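Local coordinates for glutamate receptor kainate-like protein (Pleurobrachia bachei, PDB 4ZDM), which binds glycine in its clamshell ligand-binding domain and probably forms, as an ionotropic glutamate receptor subunit, part of a glycine-gated ion channel, at residues D190-P193 against G194-A198; Q241-I244 against S245-A249. All coordinates share one frame; numbering follows the deposited sequence.

Contact 1. Residues D190-P193 against G194-A198; sequences DEIP and GINYA. With GLY (glycine), chain B.
The glycine pocket draws Glu-191 from the point where strand 186-192 passes into helix 194-198, and there Glu-191 O is gripped by Ile-195 N at 2.8 Å, the donor in the carbonyl plane. A cis peptide bond before Pro-193 makes the turn. Pro-193 O then takes two N-H groups of the first helical turn: Asn-196 N at 2.9 Å, standing well above the carbonyl plane, and Tyr-197 N at 3.3 Å, lying in it. Methyl CG2 of Ile-195 rests 3.3 Å from Glu-191 O and 3.9 Å from Ile-192 CG2, while its CD1 reaches Asp-190 CB. With CG anti to the carbonyl carbon (chi1 -56°) and the chain extended beyond, Glu-191 sends its carboxylate away from the helix to the ligand, and OE1 accepts from the glycine N at 2.8 Å. OE2 is held by Ser-96 and Asn-148, which fix the rotation of the carboxylate. With an alanine here, the ligand's amino group is likely to lose its anionic mate, and Ser-96 and Asn-148 their shared acceptor. Backbone bonds thus anchor the strand end from which Glu-191 meets the ligand's amino group, while Asp-190 next to it is paired with Arg-147 in a salt bridge.

Contact 2. Residues Q241-I244 against S245-A249; sequences QGVI and SELYA
Val-243 O is gripped by two donors, Leu-247 N at 2.9 Å and a water at 3.0 Å. The backbone bond comes in 24° from the carbonyl plane, and the same water also donates to Glu-246 OE1 at 3.3 Å, tying the acid's end to the helix backbone. The extended side chain of Glu-246 runs back alongside the first turn, toward Gly-242. Its CG lies anti to its own carbonyl carbon (chi1 -68°), which lays that methylene 3.1 Å from Gly-242 O, while Glu-246 N binds the same oxygen at 2.9 Å. Gly-242 joins two helices: it ends helix 228-240 in a Schellman motif, its left-handed backbone turn closing the final helical turn, and stands at the N-cap position of helix 243-254. With phi at 89°, a CB would collide with the carbonyl oxygen of Gln-241, so glycine suits this position. Further along, Tyr-248 N bonds Ile-244 O at 3.0 Å. Leu-247 CG sits 3.4 Å from Val-243 O, and its CD1 meets Val-243 CG1 at 4.3 Å, a loose apolar touch one turn apart. Leu-247 also packs on Val-40, Glu-43 and Ile-44 of helix 40-52, where Val-243 touches Met-47, whereas Ile-244 is buried against Met-235, Ile-238 and Arg-239 of helix 228-240.

How the contacts relate
Contact 1 is largely buried, about 9 Å from the centre of the chain to its own centre, whereas contact 2 lies about 17 Å out and is only partly buried, with Ser-245 and Glu-246 exposed. Both are helix starts, but one follows a strand through a cis proline and the other follows a helix through a glycine. Their acids differ accordingly: Glu-191 meets the ligand and protein donors, Glu-246 a water. The two regions touch through Tyr-248 of helix 243-254, whose OH packs 3.3 Å from Pro-193 O and 3.8 Å from Tyr-197 CB. The helix of contact 2 thereby abuts the cis-proline turn that follows the pocket residue Glu-191.

Contact 1. Residues D190-P193 against G194-A198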
ATOM      1  N   ASP A 190      28.609 -16.661  -0.020  1.00 10.08           N
ATOM      2  CA  ASP A 190      27.596 -15.638   0.252  1.00 10.15           C
ATOM      3  C   ASP A 190      28.281 -14.353   0.689  1.00 11.56           C
ATOM      4  O   ASP A 190      29.402 -14.095   0.299  1.00 12.72           O
ATOM      5  CB  ASP A 190      26.567 -16.175   1.243  1.00 10.78           C
ATOM      6  CG  ASP A 190      25.213 -15.471   1.124  1.00 15.29           C
ATOM      7  OD1 ASP A 190      25.017 -14.420   1.735  1.00 14.92           O
ATOM      8  OD2 ASP A 190      24.345 -15.997   0.410  1.00 14.42           O
ATOM      9  N   GLU A 191      27.564 -13.499   1.406  1.00  9.72           N
ATOM     10  CA  GLU A 191      27.953 -12.097   1.533  1.00 10.24           C
ATOM     11  C   GLU A 191      28.584 -11.746   2.850  1.00 10.21           C
ATOM     12  O   GLU A 191      28.031 -11.996   3.920  1.00 11.34           O
ATOM     13  CB  GLU A 191      26.736 -11.172   1.348  1.00 10.30           C
ATOM     14  CG  GLU A 191      26.014 -11.401   0.005  1.00 10.62           C
ATOM     15  CD  GLU A 191      24.867 -10.415  -0.246  1.00 10.44           C
ATOM     16  OE1 GLU A 191      24.387  -9.795   0.742  1.00 12.92           O
ATOM     17  OE2 GLU A 191      24.495 -10.274  -1.445  1.00 12.19           O
ATOM     18  N   ILE A 192      29.721 -11.066   2.773  0.57  9.64           N
ATOM     19  CA  ILE A 192      30.299 -10.404   3.916  0.57  9.81           C
ATOM     20  C   ILE A 192      29.726  -8.992   3.896  0.57 12.16           C
ATOM     21  O   ILE A 192      29.371  -8.509   2.836  0.57 11.76           O
ATOM     22  CB  ILE A 192      31.831 -10.391   3.852  0.57 14.27           C
ATOM     23  CG1 ILE A 192      32.271  -9.639   2.604  0.57 18.69           C
ATOM     24  CG2 ILE A 192      32.402 -11.832   3.834  0.57 12.96           C
ATOM     25  CD1 ILE A 192      33.504  -8.872   2.755  0.57 32.87           C
ATOM     26  N   PRO A 193      29.637  -8.336   5.044  1.00 11.02           N
ATOM     27  CA  PRO A 193      30.019  -8.819   6.379  1.00 11.16           C
ATOM     28  C   PRO A 193      29.027  -9.735   7.034  1.00 13.92           C
ATOM     29  O   PRO A 193      29.342 -10.355   8.057  1.00 12.32           O
ATOM     30  CB  PRO A 193      30.136  -7.507   7.185  1.00 15.64           C
ATOM     31  CG  PRO A 193      29.172  -6.624   6.568  1.00 14.99           C
ATOM     32  CD  PRO A 193      29.207  -6.925   5.075  1.00 13.34           C
ATOM     33  N   GLY A 194      27.830  -9.820   6.496  1.00 11.76           N
ATOM     34  CA  GLY A 194      26.779 -10.546   7.206  1.00 11.16           C
ATOM     35  C   GLY A 194      27.147 -11.970   7.568  1.00 12.24           C
ATOM     36  O   GLY A 194      26.784 -12.441   8.664  1.00 12.78           O
ATOM     37  N   ILE A 195      27.786 -12.703   6.667  1.00 11.51           N
ATOM     38  CA  ILE A 195      28.127 -14.081   6.975  1.00 13.42           C
ATOM     39  C   ILE A 195      29.177 -14.187   8.093  1.00 13.81           C
ATOM     40  O   ILE A 195      29.255 -15.230   8.741  1.00 14.16           O
ATOM     41  CB  ILE A 195      28.538 -14.845   5.701  1.00 12.42           C
ATOM     42  CG1 ILE A 195      28.524 -16.341   5.967  1.00 14.22           C
ATOM     43  CG2 ILE A 195      29.902 -14.420   5.216  1.00 13.27           C
ATOM     44  CD1 ILE A 195      28.677 -17.132   4.737  1.00 19.80           C
ATOM     45  N   ASN A 196      29.939 -13.134   8.341  1.00 13.09           N
ATOM     46  CA  ASN A 196      30.858 -13.144   9.462  1.00 12.77           C
ATOM     47  C   ASN A 196      30.097 -12.944  10.752  1.00 16.56           C
ATOM     48  O   ASN A 196      30.467 -13.530  11.777  1.00 19.93           O
ATOM     49  CB  ASN A 196      31.922 -12.071   9.301  1.00 13.83           C
ATOM     50  CG  ASN A 196      32.883 -12.336   8.154  1.00 16.55           C
ATOM     51  OD1 ASN A 196      33.414 -11.383   7.548  1.00 24.03           O
ATOM     52  ND2 ASN A 196      33.107 -13.582   7.828  1.00 16.21           N
ATOM     53  N   TYR A 197      29.013 -12.163  10.748  1.00 13.29           N
ATOM     54  CA  TYR A 197      28.144 -12.089  11.902  1.00 12.99           C
ATOM     55  C   TYR A 197      27.496 -13.465  12.145  1.00 13.68           C
ATOM     56  O   TYR A 197      27.423 -13.958  13.270  1.00 15.97           O
ATOM     57  CB  TYR A 197      27.064 -11.010  11.700  1.00 12.79           C
ATOM     58  CG  TYR A 197      25.954 -11.049  12.720  1.00 12.89           C
ATOM     59  CD1 TYR A 197      24.870 -11.883  12.534  1.00 13.35           C
ATOM     60  CD2 TYR A 197      25.993 -10.257  13.876  1.00 14.68           C
ATOM     61  CE1 TYR A 197      23.856 -11.964  13.465  1.00 13.78           C
ATOM     62  CE2 TYR A 197      24.960 -10.327  14.825  1.00 15.41           C
ATOM     63  CZ  TYR A 197      23.908 -11.194  14.596  1.00 15.22           C
ATOM     64  OH  TYR A 197      22.884 -11.259  15.530  1.00 19.75           O
ATOM     65  N   ALA A 198      26.993 -14.079  11.091  1.00 13.84           N
ATOM     66  CA  ALA A 198      26.219 -15.328  11.194  1.00 14.41           C
ATOM     67  C   ALA A 198      27.069 -16.454  11.761  1.00 20.13           C
ATOM     68  O   ALA A 198      26.505 -17.375  12.388  1.00 19.31           O
ATOM     69  CB  ALA A 198      25.651 -15.732   9.831  1.00 16.71           C
TER
HETATM   70  N   GLY B 301      21.660  -9.156   0.579  1.00 13.76           N
HETATM   71  CA  GLY B 301      21.161 -10.249  -0.295  1.00 10.93           C
HETATM   72  C   GLY B 301      20.577  -9.792  -1.586  1.00 11.46           C
HETATM   73  O   GLY B 301      20.239 -10.604  -2.462  1.00 10.01           O
HETATM   74  OXT GLY B 301      20.403  -8.556  -1.809  1.00  9.68           O

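Contact 2. Residues Q241-I244 against S245-A249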
ATOM      1  N   GLN A 241      28.346  10.089   9.709  1.00 13.77           N
ATOM      2  CA  GLN A 241      28.514  10.233  11.161  1.00 13.91           C
ATOM      3  C   GLN A 241      28.989   9.008  11.885  1.00 15.45           C
ATOM      4  O   GLN A 241      29.342   9.065  13.052  1.00 19.11           O
ATOM      5  CB  GLN A 241      27.186  10.659  11.791  1.00 17.63           C
ATOM      6  CG  GLN A 241      26.828  12.061  11.434  1.00 27.48           C
ATOM      7  CD  GLN A 241      25.378  12.405  11.767  1.00 42.31           C
ATOM      8  OE1 GLN A 241      24.578  11.538  12.153  1.00 40.74           O
ATOM      9  NE2 GLN A 241      25.032  13.677  11.606  1.00 49.65           N
ATOM     10  N   GLY A 242      28.975   7.858  11.211  1.00 13.80           N
ATOM     11  CA  GLY A 242      29.366   6.615  11.855  1.00 14.56           C
ATOM     12  C   GLY A 242      28.247   5.865  12.556  1.00 13.27           C
ATOM     13  O   GLY A 242      28.501   4.860  13.241  1.00 16.19           O
ATOM     14  N   VAL A 243      27.006   6.328  12.376  1.00 14.37           N
ATOM     15  CA  VAL A 243      25.862   5.752  13.079  1.00 11.36           C
ATOM     16  C   VAL A 243      25.598   4.340  12.572  1.00 12.33           C
ATOM     17  O   VAL A 243      25.259   3.460  13.348  1.00 13.62           O
ATOM     18  CB  VAL A 243      24.636   6.669  12.943  1.00 13.17           C
ATOM     19  CG1 VAL A 243      23.323   6.012  13.290  1.00 15.18           C
ATOM     20  CG2 VAL A 243      24.848   7.905  13.812  1.00 20.53           C
ATOM     21  N   ILE A 244      25.694   4.129  11.264  1.00 12.06           N
ATOM     22  CA  ILE A 244      25.466   2.789  10.733  1.00 11.93           C
ATOM     23  C   ILE A 244      26.527   1.829  11.238  1.00 13.85           C
ATOM     24  O   ILE A 244      26.189   0.725  11.683  1.00 13.76           O
ATOM     25  CB  ILE A 244      25.430   2.819   9.215  1.00 11.18           C
ATOM     26  CG1 ILE A 244      24.300   3.726   8.716  1.00 10.81           C
ATOM     27  CG2 ILE A 244      25.245   1.410   8.688  1.00 11.91           C
ATOM     28  CD1 ILE A 244      24.191   3.844   7.223  1.00 12.35           C
ATOM     29  N   SER A 245      27.807   2.241  11.240  1.00 13.36           N
ATOM     30  CA  SER A 245      28.849   1.411  11.818  1.00 14.73           C
ATOM     31  C   SER A 245      28.618   1.103  13.265  1.00 14.00           C
ATOM     32  O   SER A 245      28.826  -0.024  13.712  1.00 16.57           O
ATOM     33  CB  SER A 245      30.201   2.080  11.662  1.00 21.31           C
ATOM     34  OG  SER A 245      30.551   2.058  10.313  1.00 30.69           O
ATOM     35  N   GLU A 246      28.163   2.086  14.032  1.00 14.77           N
ATOM     36  CA  GLU A 246      27.874   1.862  15.453  1.00 16.30           C
ATOM     37  C   GLU A 246      26.709   0.909  15.680  1.00 14.44           C
ATOM     38  O   GLU A 246      26.776   0.062  16.573  1.00 15.37           O
ATOM     39  CB  GLU A 246      27.585   3.192  16.154  1.00 19.86           C
ATOM     40  CG  GLU A 246      28.782   4.136  16.269  1.00 31.94           C
ATOM     41  CD  GLU A 246      28.364   5.555  16.683  1.00 50.68           C
ATOM     42  OE1 GLU A 246      27.134   5.834  16.799  1.00 47.64           O
ATOM     43  OE2 GLU A 246      29.275   6.388  16.896  1.00 54.37           O
ATOM     44  N   LEU A 247      25.667   1.000  14.854  1.00 13.26           N
ATOM     45  CA  LEU A 247      24.553   0.039  14.956  1.00 12.20           C
ATOM     46  C   LEU A 247      25.019  -1.348  14.664  1.00 12.95           C
ATOM     47  O   LEU A 247      24.639  -2.290  15.355  1.00 13.17           O
ATOM     48  CB  LEU A 247      23.410   0.427  13.999  1.00 13.03           C
ATOM     49  CG  LEU A 247      22.560   1.606  14.362  1.00 14.99           C
ATOM     50  CD1 LEU A 247      21.683   2.040  13.222  1.00 14.84           C
ATOM     51  CD2 LEU A 247      21.688   1.225  15.588  1.00 17.61           C
ATOM     52  N   TYR A 248      25.795  -1.503  13.602  1.00 12.31           N
ATOM     53  CA  TYR A 248      26.271  -2.826  13.237  1.00 12.37           C
ATOM     54  C   TYR A 248      27.091  -3.421  14.370  1.00 14.45           C
ATOM     55  O   TYR A 248      26.893  -4.574  14.780  1.00 14.09           O
ATOM     56  CB  TYR A 248      27.081  -2.772  11.951  1.00 14.12           C
ATOM     57  CG  TYR A 248      27.312  -4.129  11.342  1.00 14.03           C
ATOM     58  CD1 TYR A 248      28.349  -4.926  11.806  1.00 16.15           C
ATOM     59  CD2 TYR A 248      26.495  -4.616  10.345  1.00 12.56           C
ATOM     60  CE1 TYR A 248      28.546  -6.178  11.286  1.00 16.02           C
ATOM     61  CE2 TYR A 248      26.711  -5.848   9.798  1.00 13.75           C
ATOM     62  CZ  TYR A 248      27.715  -6.617  10.267  1.00 14.44           C
ATOM     63  OH  TYR A 248      27.937  -7.875   9.748  1.00 18.66           O
ATOM     64  N   ALA A 249      28.006  -2.634  14.891  1.00 14.91           N
ATOM     65  CA  ALA A 249      28.821  -3.107  16.018  1.00 17.48           C
ATOM     66  C   ALA A 249      27.992  -3.453  17.234  1.00 16.36           C
ATOM     67  O   ALA A 249      28.283  -4.454  17.959  1.00 19.37           O
ATOM     68  CB  ALA A 249      29.881  -2.057  16.362  1.00 18.62           C
TER
HETATM   69  O   HOH W   1      24.450   4.060  16.148  1.00 24.69           O